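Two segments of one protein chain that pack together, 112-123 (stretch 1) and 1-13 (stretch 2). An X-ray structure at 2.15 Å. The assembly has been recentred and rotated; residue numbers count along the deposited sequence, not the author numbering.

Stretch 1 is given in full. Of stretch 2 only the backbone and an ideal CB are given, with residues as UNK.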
ATOM      1  N   MET A 112     -12.814  15.739   8.246  1.00 42.99           N
ATOM      2  CA  MET A 112     -12.213  14.460   8.580  1.00 43.71           C
ATOM      3  C   MET A 112     -10.921  14.702   9.374  1.00 43.96           C
ATOM      4  O   MET A 112     -10.206  15.675   9.119  1.00 43.04           O
ATOM      5  CB  MET A 112     -11.927  13.701   7.285  1.00 41.38           C
ATOM      6  CG  MET A 112     -11.984  12.203   7.400  1.00 41.13           C
ATOM      7  SD  MET A 112     -11.870  11.450   5.775  1.00 41.73           S
ATOM      8  CE  MET A 112     -13.459  11.815   5.113  1.00 37.10           C
ATOM      9  N   GLU A 113     -10.645  13.838  10.349  1.00 46.26           N
ATOM     10  CA  GLU A 113      -9.443  13.973  11.180  1.00 48.29           C
ATOM     11  C   GLU A 113      -8.380  12.887  11.005  1.00 43.87           C
ATOM     12  O   GLU A 113      -7.341  12.915  11.669  1.00 42.35           O
ATOM     13  CB  GLU A 113      -9.808  14.130  12.662  1.00 55.63           C
ATOM     14  CG  GLU A 113     -10.898  13.190  13.169  1.00 66.70           C
ATOM     15  CD  GLU A 113     -12.247  13.882  13.300  1.00 72.21           C
ATOM     16  OE1 GLU A 113     -12.370  14.779  14.168  1.00 75.91           O
ATOM     17  OE2 GLU A 113     -13.180  13.534  12.539  1.00 76.23           O
ATOM     18  N   LYS A 114      -8.640  11.927  10.126  1.00 40.18           N
ATOM     19  CA  LYS A 114      -7.674  10.869   9.858  1.00 37.28           C
ATOM     20  C   LYS A 114      -8.049  10.183   8.559  1.00 31.77           C
ATOM     21  O   LYS A 114      -9.226  10.145   8.196  1.00 31.11           O
ATOM     22  CB  LYS A 114      -7.628   9.845  11.004  1.00 42.60           C
ATOM     23  CG  LYS A 114      -8.537   8.637  10.824  1.00 46.48           C
ATOM     24  CD  LYS A 114      -8.356   7.606  11.924  1.00 52.49           C
ATOM     25  CE  LYS A 114      -8.894   8.109  13.256  1.00 55.81           C
ATOM     26  NZ  LYS A 114      -8.813   7.061  14.315  1.00 58.48           N
ATOM     27  N   ILE A 115      -7.047   9.690   7.841  1.00 28.59           N
ATOM     28  CA  ILE A 115      -7.272   8.985   6.586  1.00 25.94           C
ATOM     29  C   ILE A 115      -7.114   7.490   6.827  1.00 25.52           C
ATOM     30  O   ILE A 115      -6.113   7.048   7.388  1.00 25.84           O
ATOM     31  CB  ILE A 115      -6.287   9.446   5.485  1.00 25.42           C
ATOM     32  CG1 ILE A 115      -6.691  10.833   4.975  1.00 28.77           C
ATOM     33  CG2 ILE A 115      -6.248   8.436   4.332  1.00 23.89           C
ATOM     34  CD1 ILE A 115      -5.641  11.520   4.112  1.00 29.16           C
ATOM     35  N   GLN A 116      -8.105   6.715   6.407  1.00 24.76           N
ATOM     36  CA  GLN A 116      -8.058   5.275   6.581  1.00 25.94           C
ATOM     37  C   GLN A 116      -8.140   4.559   5.247  1.00 23.09           C
ATOM     38  O   GLN A 116      -8.000   3.339   5.182  1.00 23.32           O
ATOM     39  CB  GLN A 116      -9.220   4.821   7.452  1.00 32.16           C
ATOM     40  CG  GLN A 116      -9.340   5.569   8.757  1.00 41.31           C
ATOM     41  CD  GLN A 116     -10.538   5.121   9.561  1.00 43.64           C
ATOM     42  OE1 GLN A 116     -11.683   5.359   9.176  1.00 44.82           O
ATOM     43  NE2 GLN A 116     -10.283   4.457  10.681  1.00 47.84           N
ATOM     44  N   TYR A 117      -8.352   5.324   4.184  1.00 20.57           N
ATOM     45  CA  TYR A 117      -8.505   4.761   2.853  1.00 20.91           C
ATOM     46  C   TYR A 117      -7.703   5.553   1.828  1.00 21.92           C
ATOM     47  O   TYR A 117      -7.688   6.783   1.864  1.00 22.75           O
ATOM     48  CB  TYR A 117      -9.998   4.785   2.494  1.00 21.45           C
ATOM     49  CG  TYR A 117     -10.354   4.346   1.090  1.00 19.17           C
ATOM     50  CD1 TYR A 117     -10.377   5.263   0.032  1.00 19.14           C
ATOM     51  CD2 TYR A 117     -10.708   3.024   0.826  1.00 18.15           C
ATOM     52  CE1 TYR A 117     -10.745   4.868  -1.253  1.00 18.47           C
ATOM     53  CE2 TYR A 117     -11.076   2.617  -0.453  1.00 18.71           C
ATOM     54  CZ  TYR A 117     -11.094   3.541  -1.485  1.00 18.98           C
ATOM     55  OH  TYR A 117     -11.453   3.130  -2.750  1.00 20.70           O
ATOM     56  N   LEU A 118      -7.050   4.834   0.918  1.00 20.98           N
ATOM     57  CA  LEU A 118      -6.251   5.427  -0.151  1.00 19.01           C
ATOM     58  C   LEU A 118      -6.437   4.528  -1.360  1.00 18.70           C
ATOM     59  O   LEU A 118      -6.390   3.313  -1.236  1.00 20.39           O
ATOM     60  CB  LEU A 118      -4.762   5.470   0.240  1.00 21.09           C
ATOM     61  CG  LEU A 118      -3.696   5.912  -0.785  1.00 25.97           C
ATOM     62  CD1 LEU A 118      -3.896   7.352  -1.204  1.00 27.70           C
ATOM     63  CD2 LEU A 118      -2.310   5.761  -0.193  1.00 27.74           C
ATOM     64  N   ALA A 119      -6.700   5.114  -2.518  1.00 19.08           N
ATOM     65  CA  ALA A 119      -6.859   4.333  -3.735  1.00 18.05           C
ATOM     66  C   ALA A 119      -6.288   5.098  -4.916  1.00 19.33           C
ATOM     67  O   ALA A 119      -6.439   6.316  -5.007  1.00 19.11           O
ATOM     68  CB  ALA A 119      -8.317   4.013  -3.975  1.00 21.04           C
ATOM     69  N   VAL A 120      -5.575   4.396  -5.785  1.00 21.76           N
ATOM     70  CA  VAL A 120      -4.989   5.007  -6.974  1.00 24.22           C
ATOM     71  C   VAL A 120      -5.670   4.350  -8.161  1.00 27.95           C
ATOM     72  O   VAL A 120      -5.734   3.126  -8.229  1.00 30.85           O
ATOM     73  CB  VAL A 120      -3.461   4.762  -7.066  1.00 24.30           C
ATOM     74  CG1 VAL A 120      -2.913   5.375  -8.344  1.00 22.39           C
ATOM     75  CG2 VAL A 120      -2.749   5.353  -5.847  1.00 20.69           C
ATOM     76  N   GLU A 121      -6.216   5.155  -9.066  1.00 30.17           N
ATOM     77  CA  GLU A 121      -6.897   4.627 -10.246  1.00 31.69           C
ATOM     78  C   GLU A 121      -6.508   5.366 -11.525  1.00 29.91           C
ATOM     79  O   GLU A 121      -5.850   6.412 -11.490  1.00 27.89           O
ATOM     80  CB  GLU A 121      -8.420   4.644 -10.049  1.00 34.33           C
ATOM     81  CG  GLU A 121      -9.012   6.019  -9.790  1.00 44.79           C
ATOM     82  CD  GLU A 121     -10.512   5.980  -9.522  1.00 52.66           C
ATOM     83  OE1 GLU A 121     -10.943   5.220  -8.623  1.00 56.22           O
ATOM     84  OE2 GLU A 121     -11.258   6.720 -10.203  1.00 55.77           O
ATOM     85  N   GLY A 122      -6.907   4.801 -12.657  1.00 27.13           N
ATOM     86  CA  GLY A 122      -6.594   5.409 -13.933  1.00 30.25           C
ATOM     87  C   GLY A 122      -5.265   4.967 -14.514  1.00 32.82           C
ATOM     88  O   GLY A 122      -4.717   3.913 -14.168  1.00 34.19           O
ATOM     89  N   ASP A 123      -4.736   5.800 -15.399  1.00 34.53           N
ATOM     90  CA  ASP A 123      -3.488   5.517 -16.083  1.00 32.63           C
ATOM     91  C   ASP A 123      -2.254   5.956 -15.316  1.00 32.88           C
ATOM     92  O   ASP A 123      -1.507   6.835 -15.759  1.00 31.19           O
ATOM     93  CB  ASP A 123      -3.519   6.151 -17.470  1.00 35.36           C
ATOM     94  CG  ASP A 123      -4.738   5.726 -18.265  1.00 37.69           C
ATOM     95  OD1 ASP A 123      -4.956   4.506 -18.411  1.00 40.62           O
ATOM     96  OD2 ASP A 123      -5.492   6.609 -18.717  1.00 38.72           O
ATOM     97  N   UNK A   1      -1.677   0.604 -12.999  1.00 64.92           N
ATOM     98  CA  UNK A   1      -1.835   0.094 -11.608  1.00 62.07           C
ATOM     99  C   UNK A   1      -3.085   0.711 -11.023  1.00 61.14           C
ATOM    100  O   UNK A   1      -3.512   1.787 -11.450  1.00 63.61           O
ATOM    101  CB  UNK A   1      -0.619   0.418 -10.738  1.00 62.07           C
ATOM    102  N   UNK A   2      -3.650   0.060 -10.061  1.00 57.24           N
ATOM    103  CA  UNK A   2      -4.842   0.618  -9.405  1.00 53.74           C
ATOM    104  C   UNK A   2      -5.166  -0.193  -8.154  1.00 50.74           C
ATOM    105  O   UNK A   2      -6.063  -1.049  -8.154  1.00 53.82           O
ATOM    106  CB  UNK A   2      -6.038   0.628 -10.359  1.00 53.74           C
ATOM    107  N   UNK A   3      -4.425   0.093  -7.102  1.00 43.53           N
ATOM    108  CA  UNK A   3      -4.601  -0.611  -5.829  1.00 37.32           C
ATOM    109  C   UNK A   3      -5.352   0.249  -4.808  1.00 32.76           C
ATOM    110  O   UNK A   3      -5.517   1.467  -4.976  1.00 30.90           O
ATOM    111  CB  UNK A   3      -3.241  -1.023  -5.263  1.00 37.32           C
ATOM    112  N   UNK A   4      -5.785  -0.442  -3.777  1.00 28.06           N
ATOM    113  CA  UNK A   4      -6.520   0.146  -2.660  1.00 25.51           C
ATOM    114  C   UNK A   4      -5.842  -0.243  -1.353  1.00 26.09           C
ATOM    115  O   UNK A   4      -5.487  -1.413  -1.143  1.00 27.53           O
ATOM    116  CB  UNK A   4      -7.982  -0.304  -2.666  1.00 25.51           C
ATOM    117  N   UNK A   5      -5.678   0.753  -0.511  1.00 25.75           N
ATOM    118  CA  UNK A   5      -5.055   0.581   0.807  1.00 23.89           C
ATOM    119  C   UNK A   5      -6.042   0.986   1.898  1.00 24.24           C
ATOM    120  O   UNK A   5      -6.608   2.089   1.866  1.00 26.45           O
ATOM    121  CB  UNK A   5      -3.770   1.404   0.916  1.00 23.89           C
ATOM    122  N   UNK A   6      -6.276   0.060   2.798  1.00 25.79           N
ATOM    123  CA  UNK A   6      -7.208   0.275   3.912  1.00 26.30           C
ATOM    124  C   UNK A   6      -6.506  -0.041   5.237  1.00 26.97           C
ATOM    125  O   UNK A   6      -5.335  -0.446   5.259  1.00 24.11           O
ATOM    126  CB  UNK A   6      -8.461  -0.588   3.748  1.00 26.30           C
ATOM    127  N   UNK A   7      -7.250   0.159   6.305  1.00 26.64           N
ATOM    128  CA  UNK A   7      -6.766  -0.077   7.675  1.00 29.90           C
ATOM    129  C   UNK A   7      -5.673   0.934   8.045  1.00 29.97           C
ATOM    130  O   UNK A   7      -4.813   0.666   8.894  1.00 29.35           O
ATOM    131  CB  UNK A   7      -6.232  -1.504   7.816  1.00 29.90           C
ATOM    132  N   UNK A   8      -5.724   2.084   7.396  1.00 28.42           N
ATOM    133  CA  UNK A   8      -4.754   3.167   7.639  1.00 27.12           C
ATOM    134  C   UNK A   8      -5.224   4.026   8.810  1.00 27.65           C
ATOM    135  O   UNK A   8      -6.387   3.948   9.234  1.00 26.59           O
ATOM    136  CB  UNK A   8      -4.570   4.028   6.388  1.00 27.12           C
ATOM    137  N   UNK A   9      -4.298   4.824   9.301  1.00 27.23           N
ATOM    138  CA  UNK A   9      -4.550   5.728  10.425  1.00 31.98           C
ATOM    139  C   UNK A   9      -3.678   6.979  10.306  1.00 30.87           C
ATOM    140  O   UNK A   9      -3.054   7.421  11.279  1.00 33.14           O
ATOM    141  CB  UNK A   9      -4.286   5.020  11.755  1.00 31.98           C
ATOM    142  N   UNK A  10      -3.652   7.527   9.103  1.00 30.86           N
ATOM    143  CA  UNK A  10      -2.885   8.748   8.823  1.00 29.77           C
ATOM    144  C   UNK A  10      -3.569   9.913   9.520  1.00 33.26           C
ATOM    145  O   UNK A  10      -4.745  10.206   9.270  1.00 33.79           O
ATOM    146  CB  UNK A  10      -2.769   9.005   7.319  1.00 29.77           C
ATOM    147  N   UNK A  11      -2.827  10.559  10.384  1.00 36.41           N
ATOM    148  CA  UNK A  11      -3.346  11.697  11.144  1.00 39.36           C
ATOM    149  C   UNK A  11      -2.700  12.991  10.657  1.00 37.85           C
ATOM    150  O   UNK A  11      -1.703  12.969   9.915  1.00 37.51           O
ATOM    151  CB  UNK A  11      -3.097  11.507  12.642  1.00 39.36           C
ATOM    152  N   UNK A  12      -3.222  14.162  11.044  1.00 38.02           N
ATOM    153  CA  UNK A  12      -2.658  15.420  10.598  1.00 39.57           C
ATOM    154  C   UNK A  12      -1.199  15.512  10.983  1.00 41.19           C
ATOM    155  O   UNK A  12      -0.833  15.145  12.143  1.00 43.81           O
ATOM    156  CB  UNK A  12      -3.439  16.600  11.180  1.00 39.57           C
ATOM    157  N   UNK A  13      -0.417  15.985  10.024  1.00 42.06           N
ATOM    158  CA  UNK A  13       1.035  16.160  10.187  1.00 45.24           C
ATOM    159  C   UNK A  13       1.801  15.094   9.390  1.00 46.18           C
ATOM    160  O   UNK A  13       2.869  15.359   8.822  1.00 49.39           O
ATOM    161  CB  UNK A  13       1.419  16.090  11.666  1.00 45.24           C
TER

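Strand 4-6 runs antiparallel to strand 117-122, at 176°; within each strand the extended backbone sends successive side chains to alternate faces. Positions 4, 5 and 10 can be read against a paired residue, Ala119, Leu118 and Ile115 in turn, with the register shifting by 2 between the last two pairs.

Position 1 has nothing of stretch 1 within 5.5 Å of its ideal CB, so almost any residue would do. It is Gln1, poorly ordered, whose N reaches a water at 2.7 Å; that water donates to Gly122 O at 3.2 Å.

At position 2 the ideal CB would lie 3.3 Å from Val120 O, which is tight and favours the smallest residues. The deposited Gly2 lets its own CA approach Val120 O at 2.9 Å, a CA-H...O contact.

Position 3 anchors through its backbone: Val120 N donates to its O at 3.0 Å. Its CB points sideways into space free of stretch 1, so many side chains would fit, an apolar one if it is to turn back towards Val120. Leu3 does so, its end coming nearer than its CB bond suggests.

Position 4 is a non-hydrogen-bonded pair with Ala119, its ideal CB 4.5 Å from Ala119 CB and 4.8 Å from Tyr117 CE2. The small alanine leaves room beside the ring for a beta-branched residue; valine or isoleucine would suit best, threonine less fully because of its hydroxyl. Val4, with chi1 t, places CG1 3.5 Å from Tyr117 CE2 and CG2 4.1 Å from Ala119 CB.

Position 5 pairs with Leu118 on the other face. Its N donates to Leu118 O at 2.8 Å and its O accepts from Leu118 N at 2.9 Å. Extended angles and a leucine neighbour suit a beta-branched or other apolar side chain. Val5 packs CB against Leu118 CB at 4.2 Å.

Position 6 points sideways past the Tyr117 ring; a modest side chain, polar or apolar, would serve. Thr6 rests CG2 3.9 Å from Tyr117 CD2.

Position 7 has phi/psi of 68/26, which glycine, asparagine or aspartate take up readily, and its CB points away. Gln7 accepts these angles and touches little.

Position 8 points toward stretch 1, its ideal CB 3.5 Å from Ile115 O, and its N makes a weak hydrogen bond to Gln116 O at 3.4 Å. Both carbonyls already accept backbone hydrogen bonds, and the Leu118 side chain lies within reach, so leucine or another apolar chain long enough to get there would suit. Leu8 sets CD1 4.1 Å from Leu118 CB.

Position 9 points away, but Lys114 lies close enough to invite an acid, or a neutral polar residue. Asp9 bends its end back, OD1 lying 3.9 Å from Lys114 NZ in a long salt bridge.

Position 10 pairs with Ile115 in a single bridge: its N donates to Ile115 O at 3.0 Å, and Ile115 N to its O at 2.8 Å. Apolar residues suit it; Val10 CB meets Ile115 CB at 3.9 Å.

Position 11 tolerates many side chains; Gln11 CG lies 4.3 Å from Lys114 CB. Position 12, at phi -57, permits proline, and Pro12 CD sits 3.3 Å from Glu113 O. Position 13, at 107/-37, calls for glycine, and is Gly13.

Stretch 2 1-13: QGLVVTQLDVQPG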
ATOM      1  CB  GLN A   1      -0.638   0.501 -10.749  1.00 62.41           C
ATOM      2  CG  GLN A   1       0.612  -0.324 -10.967  1.00 66.74           C
ATOM      3  CD  GLN A   1       0.652  -1.553 -10.089  1.00 70.10           C
ATOM      4  OE1 GLN A   1      -0.386  -2.127  -9.762  1.00 76.43           O
ATOM      5  NE2 GLN A   1       1.848  -1.956  -9.688  1.00 72.01           N
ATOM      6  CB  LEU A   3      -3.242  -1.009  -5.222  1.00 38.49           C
ATOM      7  CG  LEU A   3      -2.173   0.088  -5.262  1.00 40.84           C
ATOM      8  CD1 LEU A   3      -2.337   1.127  -4.149  1.00 40.86           C
ATOM      9  CD2 LEU A   3      -0.754  -0.473  -5.105  1.00 43.62           C
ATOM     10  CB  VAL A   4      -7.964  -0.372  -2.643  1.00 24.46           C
ATOM     11  CG1 VAL A   4      -8.790   0.202  -1.489  1.00 21.32           C
ATOM     12  CG2 VAL A   4      -8.741  -0.033  -3.916  1.00 20.95           C
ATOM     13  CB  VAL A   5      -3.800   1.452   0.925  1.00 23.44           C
ATOM     14  CG1 VAL A   5      -2.908   1.052   2.104  1.00 20.99           C
ATOM     15  CG2 VAL A   5      -2.903   1.391  -0.312  1.00 18.42           C
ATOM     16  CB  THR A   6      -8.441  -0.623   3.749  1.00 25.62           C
ATOM     17  OG1 THR A   6      -8.044  -1.963   3.489  1.00 26.33           O
ATOM     18  CG2 THR A   6      -9.347  -0.186   2.593  1.00 25.27           C
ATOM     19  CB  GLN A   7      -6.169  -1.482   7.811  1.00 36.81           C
ATOM     20  CG  GLN A   7      -7.084  -2.588   7.281  1.00 48.05           C
ATOM     21  CD  GLN A   7      -8.400  -2.706   8.050  1.00 53.51           C
ATOM     22  OE1 GLN A   7      -8.449  -2.399   9.241  1.00 59.83           O
ATOM     23  NE2 GLN A   7      -9.483  -3.138   7.434  1.00 55.72           N
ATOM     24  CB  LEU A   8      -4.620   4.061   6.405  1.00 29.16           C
ATOM     25  CG  LEU A   8      -3.893   3.388   5.240  1.00 28.75           C
ATOM     26  CD1 LEU A   8      -3.815   4.279   3.998  1.00 23.92           C
ATOM     27  CD2 LEU A   8      -2.448   3.006   5.569  1.00 29.21           C
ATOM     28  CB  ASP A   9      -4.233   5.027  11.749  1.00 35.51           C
ATOM     29  CG  ASP A   9      -4.721   5.805  12.979  1.00 43.48           C
ATOM     30  OD1 ASP A   9      -5.230   6.981  12.840  1.00 46.10           O
ATOM     31  OD2 ASP A   9      -4.620   5.283  14.155  1.00 49.80           O
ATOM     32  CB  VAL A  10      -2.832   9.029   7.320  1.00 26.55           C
ATOM     33  CG1 VAL A  10      -1.892  10.186   6.968  1.00 24.97           C
ATOM     34  CG2 VAL A  10      -2.346   7.834   6.499  1.00 23.94           C
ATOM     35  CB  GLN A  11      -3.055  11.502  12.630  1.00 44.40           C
ATOM     36  CG  GLN A  11      -3.990  10.475  13.278  1.00 46.99           C
ATOM     37  CD  GLN A  11      -4.409  10.853  14.699  1.00 50.57           C
ATOM     38  OE1 GLN A  11      -3.604  11.398  15.452  1.00 54.84           O
ATOM     39  NE2 GLN A  11      -5.635  10.595  15.116  1.00 50.94           N
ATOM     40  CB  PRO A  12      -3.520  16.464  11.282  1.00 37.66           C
ATOM     41  CG  PRO A  12      -4.581  15.730  12.100  1.00 36.61           C
ATOM     42  CD  PRO A  12      -4.385  14.257  11.932  1.00 37.54           C
TER
HETATM   43  O   HOH W   1      -3.293   1.143 -15.060  1.00 55.34           O
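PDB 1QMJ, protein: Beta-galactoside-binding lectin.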